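Local coordinates for protein putative thioesterase (Novosphingobium aromaticivorans, PDB 3CJY) that is a putative thioesterase of the HotDog clan that binds calcium and probably hydrolyses acyl-CoA thioesters, at residues A[68-80]-A[89-101]. Sequence-based numbering, arbitrary orientation.
Sequences PLGSVLDLTVEVL and ARVAGTVDGRLVF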
loop_
_atom_site.group_PDB
_atom_site.type_symbol
_atom_site.label_atom_id
_atom_site.label_comp_id
_atom_site.label_asym_id
_atom_site.label_seq_id
_atom_site.Cartn_x
_atom_site.Cartn_y
_atom_site.Cartn_z
ATOM N N PRO A 68 12.199 20.962 -2.945
ATOM C CA PRO A 68 13.363 21.268 -3.737
ATOM C C PRO A 68 14.673 20.990 -3.043
ATOM O O PRO A 68 14.797 21.053 -1.809
ATOM C CB PRO A 68 13.233 22.785 -3.971
ATOM C CG PRO A 68 11.810 23.121 -3.636
ATOM C CD PRO A 68 11.421 22.155 -2.596
ATOM N N LEU A 69 15.671 20.661 -3.847
ATOM C CA LEU A 69 17.039 20.576 -3.331
ATOM C C LEU A 69 17.356 21.829 -2.529
ATOM O O LEU A 69 17.066 22.953 -2.949
ATOM C CB LEU A 69 18.034 20.506 -4.484
ATOM C CG LEU A 69 19.523 20.516 -4.214
ATOM C CD1 LEU A 69 20.015 19.306 -3.378
ATOM C CD2 LEU A 69 20.238 20.568 -5.586
ATOM N N GLY A 70 17.964 21.620 -1.376
ATOM C CA GLY A 70 18.375 22.703 -0.526
ATOM C C GLY A 70 17.371 23.148 0.531
ATOM O O GLY A 70 17.700 23.972 1.401
ATOM N N SER A 71 16.143 22.646 0.445
ATOM C CA SER A 71 15.122 22.992 1.445
ATOM C C SER A 71 15.434 22.363 2.785
ATOM O O SER A 71 16.103 21.337 2.891
ATOM C CB SER A 71 13.734 22.416 1.114
ATOM O OG SER A 71 13.373 22.443 -0.252
ATOM N N VAL A 72 14.888 22.988 3.811
ATOM C CA VAL A 72 14.882 22.407 5.139
ATOM C C VAL A 72 13.505 21.740 5.246
ATOM O O VAL A 72 12.446 22.390 5.111
ATOM C CB VAL A 72 15.079 23.424 6.288
ATOM C CG1 VAL A 72 14.850 22.726 7.629
ATOM C CG2 VAL A 72 16.476 24.070 6.236
ATOM N N LEU A 73 13.554 20.451 5.502
ATOM C CA LEU A 73 12.362 19.626 5.657
ATOM C C LEU A 73 12.147 19.480 7.144
ATOM O O LEU A 73 13.014 19.008 7.855
ATOM C CB LEU A 73 12.538 18.240 5.011
ATOM C CG LEU A 73 11.418 17.194 5.207
ATOM C CD1 LEU A 73 10.130 17.772 4.606
ATOM C CD2 LEU A 73 11.795 15.789 4.642
ATOM N N ASP A 74 10.997 19.938 7.601
ATOM C CA ASP A 74 10.595 19.766 8.997
ATOM C C ASP A 74 9.697 18.542 9.074
ATOM O O ASP A 74 8.789 18.401 8.269
ATOM C CB ASP A 74 9.828 20.989 9.478
ATOM C CG ASP A 74 10.712 22.222 9.576
ATOM O OD1 ASP A 74 11.741 22.124 10.264
ATOM O OD2 ASP A 74 10.378 23.276 9.000
ATOM N N LEU A 75 9.969 17.650 10.015
ATOM C CA LEU A 75 9.107 16.503 10.233
ATOM C C LEU A 75 8.531 16.557 11.625
ATOM O O LEU A 75 9.249 16.781 12.593
ATOM C CB LEU A 75 9.841 15.191 10.020
ATOM C CG LEU A 75 10.536 14.942 8.689
ATOM C CD1 LEU A 75 12.031 15.230 8.819
ATOM C CD2 LEU A 75 10.356 13.500 8.295
ATOM N N THR A 76 7.207 16.424 11.695
ATOM C CA THR A 76 6.480 16.442 12.952
ATOM C C THR A 76 5.749 15.115 13.135
ATOM O O THR A 76 5.017 14.665 12.266
ATOM C CB THR A 76 5.511 17.613 13.025
ATOM O OG1 THR A 76 6.223 18.826 12.763
ATOM C CG2 THR A 76 4.886 17.721 14.419
ATOM N N VAL A 77 5.979 14.515 14.286
ATOM C CA VAL A 77 5.404 13.217 14.648
ATOM C C VAL A 77 4.306 13.304 15.688
ATOM O O VAL A 77 4.477 13.941 16.730
ATOM C CB VAL A 77 6.461 12.298 15.248
ATOM C CG1 VAL A 77 5.900 10.893 15.483
ATOM C CG2 VAL A 77 7.708 12.233 14.375
ATOM N N GLU A 78 3.173 12.679 15.374
ATOM C CA GLU A 78 2.056 12.563 16.289
ATOM C C GLU A 78 1.829 11.091 16.586
ATOM O O GLU A 78 1.567 10.308 15.686
ATOM C CB GLU A 78 0.788 13.125 15.652
ATOM C CG GLU A 78 -0.454 12.970 16.514
ATOM C CD GLU A 78 -1.727 13.456 15.805
ATOM O OE1 GLU A 78 -1.774 13.460 14.558
ATOM O OE2 GLU A 78 -2.703 13.805 16.503
ATOM N N VAL A 79 1.858 10.732 17.861
ATOM C CA VAL A 79 1.609 9.367 18.264
ATOM C C VAL A 79 0.114 9.236 18.572
ATOM O O VAL A 79 -0.431 9.882 19.481
ATOM C CB VAL A 79 2.482 8.963 19.480
ATOM C CG1 VAL A 79 2.201 7.532 19.854
ATOM C CG2 VAL A 79 3.968 9.192 19.166
ATOM N N LEU A 80 -0.557 8.409 17.795
ATOM C CA LEU A 80 -1.997 8.203 17.948
ATOM C C LEU A 80 -2.255 7.142 19.026
ATOM O O LEU A 80 -3.291 7.146 19.678
ATOM C CB LEU A 80 -2.641 7.776 16.635
ATOM C CG LEU A 80 -2.447 8.679 15.439
ATOM C CD1 LEU A 80 -3.160 8.088 14.213
ATOM C CD2 LEU A 80 -2.942 10.112 15.702
ATOM N N ALA A 89 1.499 6.095 14.537
ATOM C CA ALA A 89 1.897 7.499 14.465
ATOM C C ALA A 89 1.559 8.065 13.107
ATOM O O ALA A 89 1.290 7.322 12.170
ATOM C CB ALA A 89 3.388 7.611 14.644
ATOM N N ARG A 90 1.505 9.387 13.075
ATOM C CA ARG A 90 1.412 10.153 11.847
ATOM C C ARG A 90 2.608 11.109 11.787
ATOM O O ARG A 90 2.999 11.680 12.803
ATOM C CB ARG A 90 0.138 10.962 11.820
ATOM C CG ARG A 90 -1.072 10.116 11.680
ATOM C CD ARG A 90 -2.242 10.955 11.185
ATOM N NE ARG A 90 -2.641 11.906 12.195
ATOM C CZ ARG A 90 -3.888 12.358 12.296
ATOM N NH1 ARG A 90 -4.823 11.915 11.457
ATOM N NH2 ARG A 90 -4.203 13.216 13.258
ATOM N N VAL A 91 3.148 11.287 10.598
ATOM C CA VAL A 91 4.275 12.159 10.351
ATOM C C VAL A 91 3.980 13.097 9.210
ATOM O O VAL A 91 3.691 12.682 8.121
ATOM C CB VAL A 91 5.580 11.405 10.012
ATOM C CG1 VAL A 91 6.733 12.417 9.813
ATOM C CG2 VAL A 91 5.933 10.355 11.106
ATOM N N ALA A 92 4.092 14.382 9.505
ATOM C CA ALA A 92 3.892 15.416 8.517
ATOM C C ALA A 92 5.240 16.020 8.156
ATOM O O ALA A 92 6.057 16.380 9.038
ATOM C CB ALA A 92 2.964 16.532 9.059
ATOM N N GLY A 93 5.423 16.187 6.857
ATOM C CA GLY A 93 6.583 16.876 6.327
ATOM C C GLY A 93 6.147 18.214 5.786
ATOM O O GLY A 93 5.125 18.344 5.084
ATOM N N THR A 94 6.889 19.236 6.180
ATOM C CA THR A 94 6.612 20.609 5.767
ATOM C C THR A 94 7.896 21.332 5.463
ATOM O O THR A 94 8.934 21.068 6.067
ATOM C CB THR A 94 5.884 21.441 6.881
ATOM O OG1 THR A 94 6.635 21.338 8.088
ATOM C CG2 THR A 94 4.513 20.942 7.139
ATOM N N VAL A 95 7.787 22.272 4.534
ATOM C CA VAL A 95 8.872 23.146 4.178
ATOM C C VAL A 95 8.331 24.570 4.302
ATOM O O VAL A 95 7.388 24.953 3.614
ATOM C CB VAL A 95 9.335 22.946 2.738
ATOM C CG1 VAL A 95 10.415 23.954 2.385
ATOM C CG2 VAL A 95 9.809 21.506 2.526
ATOM N N ASP A 96 8.916 25.333 5.200
ATOM C CA ASP A 96 8.484 26.694 5.364
ATOM C C ASP A 96 6.997 26.723 5.686
ATOM O O ASP A 96 6.277 27.624 5.264
ATOM C CB ASP A 96 8.743 27.486 4.084
ATOM C CG ASP A 96 10.221 27.708 3.817
ATOM O OD1 ASP A 96 11.019 27.607 4.776
ATOM O OD2 ASP A 96 10.580 28.009 2.646
ATOM N N GLY A 97 6.546 25.705 6.403
ATOM C CA GLY A 97 5.167 25.639 6.839
ATOM C C GLY A 97 4.244 25.013 5.809
ATOM O O GLY A 97 3.109 24.693 6.126
ATOM N N ARG A 98 4.731 24.843 4.584
ATOM C CA ARG A 98 3.946 24.240 3.495
ATOM C C ARG A 98 3.973 22.724 3.593
ATOM O O ARG A 98 5.031 22.145 3.715
ATOM C CB ARG A 98 4.513 24.641 2.114
ATOM C CG ARG A 98 3.753 24.008 0.909
ATOM C CD ARG A 98 4.332 24.355 -0.500
ATOM N NE ARG A 98 5.515 23.581 -0.917
ATOM C CZ ARG A 98 6.766 23.936 -0.642
ATOM N NH1 ARG A 98 6.993 25.033 0.073
ATOM N NH2 ARG A 98 7.784 23.200 -1.055
ATOM N N LEU A 99 2.808 22.092 3.526
ATOM C CA LEU A 99 2.746 20.620 3.569
ATOM C C LEU A 99 3.273 19.993 2.285
ATOM O O LEU A 99 2.798 20.284 1.181
ATOM C CB LEU A 99 1.314 20.142 3.787
ATOM C CG LEU A 99 1.097 18.679 4.116
ATOM C CD1 LEU A 99 1.748 18.311 5.464
ATOM C CD2 LEU A 99 -0.381 18.374 4.131
ATOM N N VAL A 100 4.254 19.120 2.444
ATOM C CA VAL A 100 4.846 18.405 1.308
ATOM C C VAL A 100 4.480 16.914 1.322
ATOM O O VAL A 100 4.404 16.263 0.287
ATOM C CB VAL A 100 6.364 18.649 1.170
ATOM C CG1 VAL A 100 6.625 20.124 0.876
ATOM C CG2 VAL A 100 7.138 18.189 2.385
ATOM N N PHE A 101 4.192 16.388 2.505
ATOM C CA PHE A 101 3.722 15.003 2.647
ATOM C C PHE A 101 3.121 14.750 4.019
ATOM O O PHE A 101 3.369 15.481 4.942
ATOM C CB PHE A 101 4.816 13.929 2.302
ATOM C CG PHE A 101 5.972 13.857 3.276
ATOM C CD1 PHE A 101 5.823 13.301 4.525
ATOM C CD2 PHE A 101 7.218 14.298 2.907
ATOM C CE1 PHE A 101 6.892 13.241 5.398
ATOM C CE2 PHE A 101 8.273 14.268 3.792
ATOM C CZ PHE A 101 8.102 13.724 5.022
HETATM O O HOH W 1 11.335 24.217 6.662
HETATM O O HOH W 2 7.965 23.793 8.187
HETATM O O HOH W 3 6.121 19.170 9.723
#
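Two nitrogens of R90 grip a single oxygen of E78: NH2 lies 2.8 Å from OE1 on its syn side, and NE lies 3.0 Å from the same OE1, tilted well above the carboxylate plane. OE1 sits in the guanidinium plane, although the two flat groups are turned 39° apart. With CG anti to the backbone N (chi1 177°) and the chain extended beyond it, E78 carries its carboxylate out alongside R90, while L80 CD2 lies over one guanidinium face. Replacing R90 by an alanine is likely to leave the E78 carboxylate without its charge partner and L80 CD2 without the guanidinium face beneath it. The salt bridge lies on one rung of a regular antiparallel ladder in which D74, T76 and E78 each exchange two backbone hydrogen bonds with T94, A92 and R90, respectively. On the same face, a water joins D74 OD2 (2.6 Å) to T94 OG1 (2.8 Å), as suits polar residues on a solvated surface. The other face is apolar: L75 CD2 meets V91 CG1 at 4.1 Å. L73 CD2 reaches F101 CE2 at 3.9 Å, and G93, opposite the V100–F101 classic bulge, has no CB to strike the ring. Strand 16-20 flanks strand 72-79, and helix 37-52 of the HotDog fold packs on L75, V77 and V91.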